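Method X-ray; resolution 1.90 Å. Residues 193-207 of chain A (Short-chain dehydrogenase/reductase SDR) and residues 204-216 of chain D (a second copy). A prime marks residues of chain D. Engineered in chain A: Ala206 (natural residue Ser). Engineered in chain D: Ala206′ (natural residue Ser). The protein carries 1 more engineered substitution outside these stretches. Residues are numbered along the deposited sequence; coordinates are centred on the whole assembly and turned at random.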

ATOM      1  N   PHE A 193      17.128   6.856  16.931  1.00 44.41           N
ATOM      2  CA  PHE A 193      16.513   8.063  16.387  1.00 43.19           C
ATOM      3  C   PHE A 193      17.531   9.093  15.828  1.00 42.16           C
ATOM      4  O   PHE A 193      18.556   9.371  16.418  1.00 42.24           O
ATOM      5  CB  PHE A 193      15.598   8.707  17.442  1.00 43.38           C
ATOM      6  N   MET A 194      17.219   9.603  14.643  1.00 40.87           N
ATOM      7  CA  MET A 194      17.762  10.847  14.094  1.00 39.22           C
ATOM      8  C   MET A 194      17.614  12.011  15.066  1.00 38.59           C
ATOM      9  O   MET A 194      16.720  12.011  15.920  1.00 37.95           O
ATOM     10  CB  MET A 194      16.957  11.213  12.838  1.00 38.78           C
ATOM     11  CG  MET A 194      17.604  10.775  11.576  1.00 37.39           C
ATOM     12  SD  MET A 194      16.691  11.106  10.088  1.00 27.11           S
ATOM     13  CE  MET A 194      15.020  10.852  10.701  1.00 28.31           C
ATOM     14  N   SER A 195      18.437  13.045  14.903  1.00 37.79           N
ATOM     15  CA  SER A 195      18.127  14.314  15.571  1.00 36.60           C
ATOM     16  C   SER A 195      17.307  15.149  14.593  1.00 36.78           C
ATOM     17  O   SER A 195      17.450  15.000  13.373  1.00 36.68           O
ATOM     18  CB  SER A 195      19.389  15.078  15.971  1.00 35.48           C
ATOM     19  OG  SER A 195      20.122  15.505  14.835  1.00 33.44           O
ATOM     20  N   ALA A 196      16.492  16.061  15.131  1.00 36.89           N
ATOM     21  CA  ALA A 196      15.809  17.068  14.296  1.00 36.25           C
ATOM     22  C   ALA A 196      16.788  17.742  13.347  1.00 35.56           C
ATOM     23  O   ALA A 196      16.507  17.910  12.151  1.00 35.23           O
ATOM     24  CB  ALA A 196      15.079  18.107  15.168  1.00 36.61           C
ATOM     25  N   GLU A 197      17.968  18.096  13.836  1.00 35.81           N
ATOM     26  CA  GLU A 197      18.996  18.686  12.933  1.00 35.79           C
ATOM     27  C   GLU A 197      19.372  17.763  11.799  1.00 34.56           C
ATOM     28  O   GLU A 197      19.529  18.181  10.663  1.00 32.78           O
ATOM     29  CB  GLU A 197      20.275  19.040  13.730  1.00 36.29           C
ATOM     30  CG  GLU A 197      21.359  19.759  12.896  1.00 40.30           C
ATOM     31  CD  GLU A 197      22.374  20.583  13.754  1.00 44.26           C
ATOM     32  OE1 GLU A 197      22.256  20.619  15.005  1.00 46.13           O
ATOM     33  OE2 GLU A 197      23.295  21.189  13.167  1.00 46.16           O
ATOM     34  N   ASP A 198      19.565  16.480  12.082  1.00 34.86           N
ATOM     35  CA  ASP A 198      19.994  15.591  10.954  1.00 35.27           C
ATOM     36  C   ASP A 198      18.918  15.371   9.861  1.00 32.34           C
ATOM     37  O   ASP A 198      19.187  15.431   8.682  1.00 31.60           O
ATOM     38  CB  ASP A 198      20.540  14.271  11.485  1.00 36.07           C
ATOM     39  CG  ASP A 198      21.982  14.423  11.971  1.00 39.16           C
ATOM     40  OD1 ASP A 198      22.912  14.624  11.103  1.00 41.68           O
ATOM     41  OD2 ASP A 198      22.134  14.410  13.210  1.00 40.29           O
ATOM     42  N   ALA A 199      17.701  15.169  10.303  1.00 32.20           N
ATOM     43  CA  ALA A 199      16.547  15.065   9.411  1.00 30.67           C
ATOM     44  C   ALA A 199      16.400  16.341   8.580  1.00 29.67           C
ATOM     45  O   ALA A 199      16.259  16.300   7.334  1.00 28.23           O
ATOM     46  CB  ALA A 199      15.312  14.796  10.252  1.00 30.94           C
ATOM     47  N   ALA A 200      16.491  17.502   9.249  1.00 28.90           N
ATOM     48  CA  ALA A 200      16.347  18.797   8.538  1.00 27.97           C
ATOM     49  C   ALA A 200      17.370  18.925   7.442  1.00 27.92           C
ATOM     50  O   ALA A 200      17.052  19.354   6.338  1.00 26.75           O
ATOM     51  CB  ALA A 200      16.441  19.994   9.523  1.00 26.88           C
ATOM     52  N   LEU A 201      18.621  18.543   7.744  1.00 29.29           N
ATOM     53  CA  LEU A 201      19.712  18.628   6.753  1.00 30.54           C
ATOM     54  C   LEU A 201      19.385  17.811   5.512  1.00 29.93           C
ATOM     55  O   LEU A 201      19.554  18.265   4.389  1.00 30.05           O
ATOM     56  CB  LEU A 201      21.049  18.133   7.349  1.00 31.43           C
ATOM     57  CG  LEU A 201      22.397  18.786   6.996  1.00 34.35           C
ATOM     58  CD1 LEU A 201      23.543  17.823   7.373  1.00 37.02           C
ATOM     59  CD2 LEU A 201      22.509  19.241   5.510  1.00 39.94           C
ATOM     60  N   MET A 202      18.930  16.581   5.743  1.00 30.04           N
ATOM     61  CA  MET A 202      18.659  15.632   4.651  1.00 30.69           C
ATOM     62  C   MET A 202      17.394  16.058   3.871  1.00 29.64           C
ATOM     63  O   MET A 202      17.364  16.073   2.653  1.00 31.14           O
ATOM     64  CB  MET A 202      18.486  14.229   5.262  1.00 30.09           C
ATOM     65  CG  MET A 202      18.804  13.108   4.322  1.00 33.71           C
ATOM     66  SD  MET A 202      20.471  13.157   3.634  1.00 27.88           S
ATOM     67  CE  MET A 202      20.164  13.809   2.013  1.00 28.61           C
ATOM     68  N   ILE A 203      16.363  16.449   4.590  1.00 29.63           N
ATOM     69  CA  ILE A 203      15.125  16.903   3.939  1.00 29.51           C
ATOM     70  C   ILE A 203      15.415  18.109   3.086  1.00 30.29           C
ATOM     71  O   ILE A 203      15.092  18.138   1.911  1.00 30.54           O
ATOM     72  CB  ILE A 203      14.026  17.225   4.976  1.00 28.50           C
ATOM     73  CG1 ILE A 203      13.565  15.934   5.641  1.00 25.02           C
ATOM     74  CG2 ILE A 203      12.831  17.858   4.295  1.00 30.21           C
ATOM     75  CD1 ILE A 203      12.976  16.099   6.944  1.00 25.44           C
ATOM     76  N   HIS A 204      16.027  19.128   3.695  1.00 31.94           N
ATOM     77  CA  HIS A 204      16.408  20.339   2.955  1.00 32.60           C
ATOM     78  C   HIS A 204      17.327  20.017   1.793  1.00 32.08           C
ATOM     79  O   HIS A 204      17.140  20.514   0.699  1.00 31.73           O
ATOM     80  CB  HIS A 204      17.093  21.356   3.886  1.00 32.68           C
ATOM     81  CG  HIS A 204      17.515  22.605   3.185  1.00 35.20           C
ATOM     82  ND1 HIS A 204      18.808  22.815   2.752  1.00 39.96           N
ATOM     83  CD2 HIS A 204      16.811  23.701   2.822  1.00 37.45           C
ATOM     84  CE1 HIS A 204      18.884  24.002   2.172  1.00 41.03           C
ATOM     85  NE2 HIS A 204      17.687  24.560   2.201  1.00 39.37           N
ATOM     86  N   GLY A 205      18.315  19.160   2.029  1.00 32.35           N
ATOM     87  CA  GLY A 205      19.177  18.722   0.930  1.00 32.70           C
ATOM     88  C   GLY A 205      18.514  17.920  -0.206  1.00 32.65           C
ATOM     89  O   GLY A 205      18.976  17.989  -1.325  1.00 30.82           O
ATOM     90  N   ALA A 206      17.429  17.170   0.051  1.00 32.12           N
ATOM     91  CA  ALA A 206      16.880  16.277  -1.011  1.00 31.91           C
ATOM     92  C   ALA A 206      15.788  16.943  -1.864  1.00 32.09           C
ATOM     93  O   ALA A 206      15.662  16.683  -3.081  1.00 31.22           O
ATOM     94  CB  ALA A 206      16.378  14.954  -0.390  1.00 31.45           C
ATOM     95  N   LEU A 207      15.000  17.823  -1.245  1.00 33.02           N
ATOM     96  CA  LEU A 207      13.896  18.467  -1.951  1.00 32.56           C
ATOM     97  C   LEU A 207      14.439  19.333  -3.056  1.00 33.92           C
ATOM     98  O   LEU A 207      15.336  20.120  -2.815  1.00 34.03           O
ATOM     99  CB  LEU A 207      13.010  19.258  -0.988  1.00 33.27           C
ATOM    100  CG  LEU A 207      12.238  18.379   0.034  1.00 31.55           C
ATOM    101  CD1 LEU A 207      11.332  19.235   0.838  1.00 34.38           C
ATOM    102  CD2 LEU A 207      11.424  17.215  -0.631  1.00 32.77           C
TER
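Chain D 204-216: HGALANIGNGYVS

How does the chain D segment run relative to the chain A helix? In chain A, residues 196-206 form a helix. The chain D stretch starts on the last turn of a helix, leaves helical geometry at Ala208′, passes through a loop and enters a strand at Tyr214′. The axes of the chain A helix and the 214-216 strand come within 8.5 Å, and their N-to-C directions differ by 65°, with a signed crossing angle of -65°. The strand therefore crosses the helix obliquely. Two points fix the register: the CA atoms of Asp198 and Gly213′ are 5.4 Å apart, and those of Ala206 and Ala206′ only 4.1 Å. Together the two stretches bury 506 Å² of surface.

What does the beginning of the chain A helix offer to the loop of chain D? Just before the helix, Met194 brings its SD to 4.1 Å from Gly213′ CA, an approach helped by the lack of a side chain on the glycine: a CB there would point toward chain A and lie a tight 3.3 Å from Met194 SD. Ser195 is the N-cap; its OG accepts a hydrogen bond from Asp198 N at 3.0 Å and donates one to Asp198 OD2 at 2.8 Å. The aspartate is thus held from within its own chain while its OD1 meets chain D. Asn212′ N donates to Asp198 OD1 at 3.1 Å with a nearly straight angle of 164°, the one direct hydrogen bond between the stretches. A water reinforces this point, donating to Asp198 O at 2.5 Å and to Asp198 OD1 at 2.9 Å, and accepting a weak bond from Gly213′ N at 3.4 Å.

What fills the middle of the contact? Leu201 plays a modest part, with its CD1 4.3 Å from Gly211′ CA, where the bare backbone again lets the chains draw close. Met202 gives up more surface to the other stretch than any other residue here, 107 Å². Its CB points toward chain D, and chi1 is t and chi2 p. Met202 SD lies 3.4 Å from Asn209′ CB and 3.5 Å from Gly213′ O, while Met202 CE reaches 3.3 Å from Ala206′ O and packs against Val215′ CG2 at 3.7 Å. One flexible side chain thus touches the helix end, the loop and the strand of chain D. Nearby, Asn209′ ND2 donates a weak hydrogen bond to Gly213′ O at 2.9 Å, linking the two ends of the loop.

Where do the two helices meet? At the end of the chain A helix the same residue numbers face each other. Gly205 O and Gly205′ O are 4.3 Å apart. The engineered alanines touch, with Ala206 CB 3.7 Å from Ala206′ CB. Ala206 CB also lies 3.8 Å from Val215′ CG2, extending the apolar patch begun by Met202. Beyond it, Leu207 leaves helical geometry and its CB points away from chain D.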

ATOM      1  N   HIS D 204      20.854  12.106  -7.700  1.00 30.54           N
ATOM      2  CA  HIS D 204      22.196  12.329  -7.204  1.00 31.99           C
ATOM      3  C   HIS D 204      22.255  13.306  -6.014  1.00 31.66           C
ATOM      4  O   HIS D 204      22.854  12.996  -5.003  1.00 30.92           O
ATOM      5  CB  HIS D 204      23.100  12.805  -8.337  1.00 32.38           C
ATOM      6  CG  HIS D 204      24.522  12.951  -7.914  1.00 36.03           C
ATOM      7  ND1 HIS D 204      25.018  14.125  -7.391  1.00 40.87           N
ATOM      8  CD2 HIS D 204      25.529  12.054  -7.861  1.00 37.04           C
ATOM      9  CE1 HIS D 204      26.281  13.953  -7.059  1.00 41.79           C
ATOM     10  NE2 HIS D 204      26.616  12.703  -7.328  1.00 43.17           N
ATOM     11  N   GLY D 205      21.630  14.467  -6.130  1.00 33.10           N
ATOM     12  CA  GLY D 205      21.526  15.388  -4.980  1.00 34.77           C
ATOM     13  C   GLY D 205      21.019  14.754  -3.682  1.00 36.05           C
ATOM     14  O   GLY D 205      21.637  14.899  -2.649  1.00 35.97           O
ATOM     15  N   ALA D 206      19.902  14.032  -3.747  1.00 37.93           N
ATOM     16  CA  ALA D 206      19.308  13.347  -2.572  1.00 38.90           C
ATOM     17  C   ALA D 206      20.179  12.221  -1.974  1.00 40.37           C
ATOM     18  O   ALA D 206      20.242  12.024  -0.742  1.00 41.20           O
ATOM     19  CB  ALA D 206      17.946  12.795  -2.949  1.00 38.82           C
ATOM     20  N   LEU D 207      20.855  11.471  -2.828  1.00 40.88           N
ATOM     21  CA  LEU D 207      21.707  10.419  -2.327  1.00 42.38           C
ATOM     22  C   LEU D 207      23.036  10.932  -1.723  1.00 43.50           C
ATOM     23  O   LEU D 207      23.733  10.171  -1.060  1.00 43.77           O
ATOM     24  CB  LEU D 207      21.995   9.417  -3.436  1.00 42.66           C
ATOM     25  CG  LEU D 207      20.759   8.613  -3.880  1.00 43.40           C
ATOM     26  CD1 LEU D 207      21.023   7.922  -5.207  1.00 45.05           C
ATOM     27  CD2 LEU D 207      20.393   7.601  -2.847  1.00 45.50           C
ATOM     28  N   ALA D 208      23.398  12.194  -1.954  1.00 44.71           N
ATOM     29  CA  ALA D 208      24.676  12.740  -1.432  1.00 45.96           C
ATOM     30  C   ALA D 208      24.565  13.137   0.039  1.00 47.19           C
ATOM     31  O   ALA D 208      24.631  14.323   0.372  1.00 47.62           O
ATOM     32  CB  ALA D 208      25.123  13.921  -2.267  1.00 46.49           C
ATOM     33  N   ASN D 209      24.391  12.140   0.920  1.00 47.97           N
ATOM     34  CA  ASN D 209      24.087  12.402   2.322  1.00 48.62           C
ATOM     35  C   ASN D 209      25.370  12.763   3.082  1.00 48.92           C
ATOM     36  O   ASN D 209      26.321  11.979   3.120  1.00 49.40           O
ATOM     37  CB  ASN D 209      23.233  11.263   2.956  1.00 48.71           C
ATOM     38  CG  ASN D 209      24.043  10.220   3.703  1.00 48.83           C
ATOM     39  OD1 ASN D 209      24.560   9.285   3.103  1.00 50.55           O
ATOM     40  ND2 ASN D 209      24.107  10.343   5.030  1.00 48.13           N
ATOM     41  N   ILE D 210      25.378  13.984   3.630  1.00 48.64           N
ATOM     42  CA  ILE D 210      26.517  14.571   4.344  1.00 48.33           C
ATOM     43  C   ILE D 210      26.399  14.423   5.870  1.00 47.22           C
ATOM     44  O   ILE D 210      27.341  14.763   6.590  1.00 47.55           O
ATOM     45  CB  ILE D 210      26.700  16.114   3.967  1.00 48.80           C
ATOM     46  CG1 ILE D 210      26.834  16.311   2.435  1.00 49.55           C
ATOM     47  CG2 ILE D 210      27.922  16.712   4.634  1.00 48.58           C
ATOM     48  CD1 ILE D 210      26.984  17.753   1.987  1.00 49.31           C
ATOM     49  N   GLY D 211      25.281  13.893   6.364  1.00 45.82           N
ATOM     50  CA  GLY D 211      25.027  13.800   7.823  1.00 43.79           C
ATOM     51  C   GLY D 211      24.656  12.395   8.270  1.00 42.23           C
ATOM     52  O   GLY D 211      24.927  11.429   7.564  1.00 42.65           O
ATOM     53  N   ASN D 212      24.049  12.291   9.459  1.00 40.01           N
ATOM     54  CA  ASN D 212      23.662  11.029  10.063  1.00 39.12           C
ATOM     55  C   ASN D 212      22.222  10.567   9.663  1.00 38.76           C
ATOM     56  O   ASN D 212      21.756   9.516  10.095  1.00 39.23           O
ATOM     57  CB  ASN D 212      23.789  11.124  11.596  1.00 38.94           C
ATOM     58  N   GLY D 213      21.521  11.369   8.871  1.00 37.67           N
ATOM     59  CA  GLY D 213      20.280  10.926   8.206  1.00 36.55           C
ATOM     60  C   GLY D 213      20.621  10.544   6.770  1.00 34.83           C
ATOM     61  O   GLY D 213      21.581  11.099   6.200  1.00 36.68           O
ATOM     62  N   TYR D 214      19.878   9.604   6.179  1.00 30.28           N
ATOM     63  CA  TYR D 214      20.001   9.348   4.733  1.00 27.33           C
ATOM     64  C   TYR D 214      18.609   9.196   4.079  1.00 24.89           C
ATOM     65  O   TYR D 214      17.619   8.976   4.774  1.00 23.62           O
ATOM     66  CB  TYR D 214      20.884   8.123   4.434  1.00 26.94           C
ATOM     67  CG  TYR D 214      20.185   6.830   4.711  1.00 25.54           C
ATOM     68  CD1 TYR D 214      19.756   6.000   3.672  1.00 25.94           C
ATOM     69  CD2 TYR D 214      19.924   6.441   6.002  1.00 24.56           C
ATOM     70  CE1 TYR D 214      19.080   4.839   3.917  1.00 24.76           C
ATOM     71  CE2 TYR D 214      19.277   5.260   6.251  1.00 27.46           C
ATOM     72  CZ  TYR D 214      18.861   4.464   5.214  1.00 25.97           C
ATOM     73  OH  TYR D 214      18.205   3.303   5.478  1.00 23.87           O
ATOM     74  N   VAL D 215      18.549   9.386   2.759  1.00 22.24           N
ATOM     75  CA  VAL D 215      17.289   9.258   2.018  1.00 22.24           C
ATOM     76  C   VAL D 215      17.203   7.776   1.649  1.00 21.77           C
ATOM     77  O   VAL D 215      17.984   7.301   0.804  1.00 20.34           O
ATOM     78  CB  VAL D 215      17.282  10.084   0.757  1.00 22.72           C
ATOM     79  CG1 VAL D 215      16.093   9.655  -0.168  1.00 22.62           C
ATOM     80  CG2 VAL D 215      17.291  11.613   1.129  1.00 24.88           C
ATOM     81  N   SER D 216      16.253   7.083   2.267  1.00 23.34           N
ATOM     82  CA  SER D 216      16.022   5.637   2.016  1.00 22.41           C
ATOM     83  C   SER D 216      15.085   5.366   0.840  1.00 22.23           C
ATOM     84  O   SER D 216      15.122   4.315   0.234  1.00 21.33           O
ATOM     85  CB  SER D 216      15.519   4.953   3.288  1.00 22.82           C
ATOM     86  OG  SER D 216      14.351   5.541   3.836  1.00 23.33           O
TER
HETATM   87  O   HOH W   1      21.627  14.768   8.514  1.00 45.36           O